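2-Keto-3-deoxy-(6-phospho-)gluconate aldolase (Thermoproteus tenax, PDB 2R91) is an aldolase of the dihydrodipicolinate synthetase family, built as a TIM barrel with added helices and found here as an assembly of four chains. Local coordinates at residues A198-E203 against A241-L246; V247-G252 against A275-A280. One frame throughout, in Å; residues are numbered along the deposited sequence.

Interaction 1: residues A198-E203 against A241-L246; sequences ANYLPE and AAVYEL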
loop_
_atom_site.group_PDB
_atom_site.type_symbol
_atom_site.label_atom_id
_atom_site.label_comp_id
_atom_site.label_asym_id
_atom_site.label_seq_id
_atom_site.Cartn_x
_atom_site.Cartn_y
_atom_site.Cartn_z
ATOM N N ALA A 198 4.267 -25.133 12.540
ATOM C CA ALA A 198 5.117 -26.227 13.041
ATOM C C ALA A 198 5.139 -26.271 14.571
ATOM O O ALA A 198 5.503 -27.288 15.150
ATOM C CB ALA A 198 6.533 -26.160 12.467
ATOM N N ASN A 199 4.756 -25.178 15.222
ATOM C CA ASN A 199 4.603 -25.214 16.671
ATOM C C ASN A 199 3.464 -26.104 17.140
ATOM O O ASN A 199 3.610 -26.830 18.110
ATOM C CB ASN A 199 4.383 -23.817 17.256
ATOM C CG ASN A 199 5.649 -23.009 17.263
ATOM O OD1 ASN A 199 6.520 -23.231 18.109
ATOM N ND2 ASN A 199 5.789 -22.112 16.289
ATOM N N TYR A 200 2.300 -25.979 16.492
ATOM C CA TYR A 200 1.093 -26.636 17.013
ATOM C C TYR A 200 0.642 -27.848 16.220
ATOM O O TYR A 200 -0.026 -28.705 16.777
ATOM C CB TYR A 200 -0.062 -25.638 17.193
ATOM C CG TYR A 200 -0.355 -24.717 16.004
ATOM C CD1 TYR A 200 -1.244 -25.097 14.999
ATOM C CD2 TYR A 200 0.193 -23.429 15.944
ATOM C CE1 TYR A 200 -1.539 -24.222 13.925
ATOM C CE2 TYR A 200 -0.089 -22.560 14.895
ATOM C CZ TYR A 200 -0.974 -22.962 13.894
ATOM O OH TYR A 200 -1.251 -22.102 12.851
ATOM N N LEU A 201 0.997 -27.919 14.937
ATOM C CA LEU A 201 0.623 -29.060 14.090
ATOM C C LEU A 201 1.745 -29.532 13.186
ATOM O O LEU A 201 1.578 -29.639 11.961
ATOM C CB LEU A 201 -0.659 -28.748 13.248
ATOM C CG LEU A 201 -1.937 -28.850 14.063
ATOM C CD1 LEU A 201 -3.128 -28.144 13.357
ATOM C CD2 LEU A 201 -2.243 -30.334 14.363
ATOM N N PRO A 202 2.914 -29.862 13.787
ATOM C CA PRO A 202 4.027 -30.348 12.974
ATOM C C PRO A 202 3.622 -31.599 12.189
ATOM O O PRO A 202 4.099 -31.797 11.083
ATOM C CB PRO A 202 5.110 -30.712 14.041
ATOM C CG PRO A 202 4.347 -30.895 15.340
ATOM C CD PRO A 202 3.251 -29.816 15.225
ATOM N N GLU A 203 2.773 -32.443 12.776
ATOM C CA GLU A 203 2.385 -33.687 12.100
ATOM C C GLU A 203 1.550 -33.395 10.854
ATOM O O GLU A 203 1.571 -34.159 9.918
ATOM C CB GLU A 203 1.658 -34.654 13.037
ATOM C CG GLU A 203 0.359 -34.142 13.696
ATOM C CD GLU A 203 0.592 -33.368 15.022
ATOM O OE1 GLU A 203 1.284 -32.362 15.022
ATOM O OE2 GLU A 203 0.074 -33.781 16.078
ATOM N N ALA A 241 -0.373 -14.316 19.972
ATOM C CA ALA A 241 -0.819 -14.923 21.246
ATOM C C ALA A 241 -1.547 -16.261 21.080
ATOM O O ALA A 241 -1.409 -17.187 21.904
ATOM C CB ALA A 241 -1.682 -13.940 22.035
ATOM N N ALA A 242 -2.339 -16.381 20.016
ATOM C CA ALA A 242 -3.110 -17.596 19.780
ATOM C C ALA A 242 -2.239 -18.834 19.504
ATOM O O ALA A 242 -2.625 -19.955 19.841
ATOM C CB ALA A 242 -4.165 -17.366 18.600
ATOM N N VAL A 243 -1.050 -18.628 18.925
ATOM C CA VAL A 243 -0.157 -19.743 18.596
ATOM C C VAL A 243 0.071 -20.620 19.841
ATOM O O VAL A 243 0.077 -21.861 19.752
ATOM C CB VAL A 243 1.211 -19.229 18.000
ATOM C CG1 VAL A 243 2.262 -20.368 17.913
ATOM C CG2 VAL A 243 1.035 -18.596 16.636
ATOM N N TYR A 244 0.229 -19.971 20.998
ATOM C CA TYR A 244 0.490 -20.671 22.265
ATOM C C TYR A 244 -0.696 -21.534 22.669
ATOM O O TYR A 244 -0.527 -22.694 23.093
ATOM C CB TYR A 244 0.691 -19.650 23.390
ATOM C CG TYR A 244 1.960 -18.848 23.322
ATOM C CD1 TYR A 244 3.070 -19.181 24.144
ATOM C CD2 TYR A 244 2.059 -17.724 22.474
ATOM C CE1 TYR A 244 4.253 -18.412 24.086
ATOM C CE2 TYR A 244 3.233 -16.962 22.405
ATOM C CZ TYR A 244 4.324 -17.310 23.249
ATOM O OH TYR A 244 5.486 -16.536 23.196
ATOM N N GLU A 245 -1.906 -20.977 22.533
ATOM C CA GLU A 245 -3.104 -21.758 22.860
ATOM C C GLU A 245 -3.315 -22.906 21.868
ATOM O O GLU A 245 -3.739 -24.005 22.267
ATOM C CB GLU A 245 -4.351 -20.852 22.993
ATOM C CG GLU A 245 -5.662 -21.583 23.346
ATOM C CD GLU A 245 -5.619 -22.218 24.742
ATOM O OE1 GLU A 245 -4.757 -21.835 25.546
ATOM O OE2 GLU A 245 -6.438 -23.113 25.017
ATOM N N LEU A 246 -3.010 -22.670 20.583
ATOM C CA LEU A 246 -3.059 -23.739 19.583
ATOM C C LEU A 246 -2.114 -24.908 19.937
ATOM O O LEU A 246 -2.460 -26.084 19.758
ATOM C CB LEU A 246 -2.769 -23.208 18.173
ATOM C CG LEU A 246 -3.815 -22.225 17.608
ATOM C CD1 LEU A 246 -3.359 -21.687 16.266
ATOM C CD2 LEU A 246 -5.216 -22.910 17.476
#
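Tyr200 and Leu246 come together through two different first torsions. In Tyr200, CG sits between the backbone N and the carbonyl carbon (chi1 49°). In Leu246, CG lies beside the backbone N (chi1 -65°). The two side chains then run side by side and point the same way. Leu246 is laid along one face of the tyrosine ring. Its CB rests 3.6 Å from Tyr200 CG. Its CD1 sits 3.7 Å from the centroid of the Tyr200 ring and 16° off the ring normal, a CH-pi contact. CD1 is displaced from the ring centre toward the rim, close to Tyr200 CZ. Tyr200 CB also lies 3.5 Å from Leu246 C, so the base of the tyrosine side chain meets the helix backbone. One turn earlier on the helix, Val243 adds its CG1 branch. This methyl is 4.2 Å from Tyr200 CD2 and 4.1 Å from Asn199 CB.

The polar ends turn to other partners. Tyr200 OH is hydrogen-bonded to Tyr239 OH. The buried amide of Asn199 is held at both ends: ND2 by Ser196 O and Pro6 O, OD1 by His24 NE2 and Ile8 N. The bonds to Pro6 and Ile8 join residues 198-203 to the end of the first barrel strand and the loop after it; His24 is on helix 18-30.

No hydrogen bond crosses between the segments. The contact is buried and its grip is apolar: Leu246 CB and CD1 over the ring face, and the Val243 methyl against Tyr200 CD2 and Asn199 CB. The hydroxyl and the amide are satisfied by other parts of the chain, so burying them probably costs little.

Interaction 2: residues V247-G252 against A275-A280; sequences VEIFQG and AAVAKA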
loop_
_atom_site.group_PDB
_atom_site.type_symbol
_atom_site.label_atom_id
_atom_site.label_comp_id
_atom_site.label_asym_id
_atom_site.label_seq_id
_atom_site.Cartn_x
_atom_site.Cartn_y
_atom_site.Cartn_z
ATOM N N VAL A 247 -0.910 -24.597 20.416
ATOM C CA VAL A 247 -0.037 -25.667 20.934
ATOM C C VAL A 247 -0.730 -26.460 22.049
ATOM O O VAL A 247 -0.732 -27.696 22.030
ATOM C CB VAL A 247 1.321 -25.115 21.461
ATOM C CG1 VAL A 247 2.213 -26.267 22.069
ATOM C CG2 VAL A 247 2.058 -24.388 20.341
ATOM N N GLU A 248 -1.311 -25.772 23.029
ATOM C CA GLU A 248 -1.999 -26.500 24.112
ATOM C C GLU A 248 -3.130 -27.367 23.544
ATOM O O GLU A 248 -3.253 -28.559 23.861
ATOM C CB GLU A 248 -2.545 -25.527 25.173
ATOM C CG GLU A 248 -1.444 -24.621 25.703
ATOM C CD GLU A 248 -1.613 -24.175 27.144
ATOM O OE1 GLU A 248 -2.657 -24.512 27.790
ATOM O OE2 GLU A 248 -0.675 -23.489 27.629
ATOM N N ILE A 249 -3.956 -26.759 22.692
ATOM C CA ILE A 249 -5.078 -27.483 22.065
ATOM C C ILE A 249 -4.665 -28.753 21.323
ATOM O O ILE A 249 -5.203 -29.834 21.571
ATOM C CB ILE A 249 -5.858 -26.574 21.096
ATOM C CG1 ILE A 249 -6.610 -25.494 21.885
ATOM C CG2 ILE A 249 -6.852 -27.420 20.230
ATOM C CD1 ILE A 249 -7.165 -24.335 20.996
ATOM N N PHE A 250 -3.706 -28.636 20.416
ATOM C CA PHE A 250 -3.383 -29.743 19.547
ATOM C C PHE A 250 -2.308 -30.694 20.091
ATOM O O PHE A 250 -2.242 -31.866 19.672
ATOM C CB PHE A 250 -2.954 -29.228 18.182
ATOM C CG PHE A 250 -4.088 -28.641 17.365
ATOM C CD1 PHE A 250 -5.042 -29.469 16.770
ATOM C CD2 PHE A 250 -4.181 -27.283 17.170
ATOM C CE1 PHE A 250 -6.088 -28.925 15.999
ATOM C CE2 PHE A 250 -5.223 -26.738 16.402
ATOM C CZ PHE A 250 -6.170 -27.554 15.837
ATOM N N GLN A 251 -1.438 -30.179 20.965
ATOM C CA GLN A 251 -0.308 -30.987 21.482
ATOM C C GLN A 251 -0.505 -31.418 22.940
ATOM O O GLN A 251 0.161 -32.327 23.407
ATOM C CB GLN A 251 1.038 -30.240 21.324
ATOM C CG GLN A 251 1.409 -29.917 19.885
ATOM C CD GLN A 251 1.434 -31.165 19.020
ATOM O OE1 GLN A 251 2.018 -32.193 19.411
ATOM N NE2 GLN A 251 0.784 -31.098 17.835
ATOM N N GLY A 252 -1.395 -30.757 23.661
ATOM C CA GLY A 252 -1.824 -31.255 24.963
ATOM C C GLY A 252 -0.872 -31.034 26.133
ATOM O O GLY A 252 -0.905 -31.789 27.117
ATOM N N ALA A 275 -13.209 -23.803 20.748
ATOM C CA ALA A 275 -14.443 -24.180 20.034
ATOM C C ALA A 275 -14.302 -23.919 18.531
ATOM O O ALA A 275 -14.778 -24.693 17.684
ATOM C CB ALA A 275 -15.631 -23.395 20.598
ATOM N N ALA A 276 -13.634 -22.823 18.194
ATOM C CA ALA A 276 -13.434 -22.455 16.790
ATOM C C ALA A 276 -12.677 -23.499 15.983
ATOM O O ALA A 276 -12.924 -23.657 14.785
ATOM C CB ALA A 276 -12.751 -21.117 16.684
ATOM N N VAL A 277 -11.766 -24.233 16.614
ATOM C CA VAL A 277 -10.960 -25.184 15.844
ATOM C C VAL A 277 -11.371 -26.644 16.101
ATOM O O VAL A 277 -10.750 -27.565 15.579
ATOM C CB VAL A 277 -9.425 -25.012 16.125
ATOM C CG1 VAL A 277 -8.971 -23.565 15.838
ATOM C CG2 VAL A 277 -9.065 -25.451 17.575
ATOM N N ALA A 278 -12.391 -26.852 16.931
ATOM C CA ALA A 278 -12.770 -28.206 17.334
ATOM C C ALA A 278 -13.158 -29.091 16.133
ATOM O O ALA A 278 -12.793 -30.260 16.072
ATOM C CB ALA A 278 -13.886 -28.159 18.370
ATOM N N LYS A 279 -13.883 -28.523 15.188
ATOM C CA LYS A 279 -14.278 -29.229 13.984
ATOM C C LYS A 279 -13.053 -29.618 13.137
ATOM O O LYS A 279 -12.849 -30.810 12.845
ATOM C CB LYS A 279 -15.253 -28.366 13.192
ATOM C CG LYS A 279 -15.403 -28.736 11.736
ATOM C CD LYS A 279 -16.251 -29.950 11.537
ATOM C CE LYS A 279 -16.839 -29.916 10.131
ATOM N NZ LYS A 279 -17.433 -31.227 9.767
ATOM N N ALA A 280 -12.230 -28.631 12.765
ATOM C CA ALA A 280 -11.015 -28.922 11.997
ATOM C C ALA A 280 -10.177 -29.972 12.701
ATOM O O ALA A 280 -9.593 -30.844 12.066
ATOM C CB ALA A 280 -10.192 -27.652 11.751
#
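Val277 CG2 is the methyl on which this contact turns. It meets the end of Ile249 tip to tip, 4.0 Å from Ile249 CG2 and 4.1 Å from Ile249 CD1. The same methyl lies 4.0 Å from Phe250 CZ. It comes to the phenyl ring obliquely, while Val277 CB is 4.1 Å from Phe250 CZ. With CG1 anti to the carbonyl carbon (chi1 -56°), Val277 CG2 falls between the backbone N and the carbonyl carbon, within reach of both neighbours.

Ile249 and Phe250 are themselves packed together. Ile249 CG2 stands 4.0 Å above the plane of the Phe250 ring, over its centre. One methyl thus covers a ring face and also meets the valine. The backbones stay well apart, with Ile249 CA 8.9 Å from Val277 CA, and side chains bridge the distance.

Further out, Ile230 of helix 217-237 touches both Phe250 and Ala280. Leu201 also packs on Phe250. Lys281 NZ donates a hydrogen bond to Ile249 O. Helix 239-251 ends just past the contact, where Gly252 leaves helical geometry with positive phi (78°).

Helices 239-251, 267-276 and 278-282 all follow the eighth barrel strand. Their packing with helix 217-237 is that of the C-terminal helical region that accompanies the TIM barrel in the dihydrodipicolinate synthetase family.

Overall arrangement
The chain completes the eight-stranded barrel at strand 192-193 and enters 198-203. It then runs through 37 mostly helical residues, including helix 217-237, before interaction 1 closes that loop at 241-246. Helix 239-251 continues directly into 247-252. After a further 22 residues, interaction 2 closes a second loop at 275-280. The two loops follow in series and neither nest nor cross. The centres of the two contacts are about 9 Å apart, and helix 239-251 serves both. Gln251 NE2 links them further, with probable hydrogen bonds to Tyr200 O and Glu203 OE1. Together they tie the end of the barrel to the last helices of the chain.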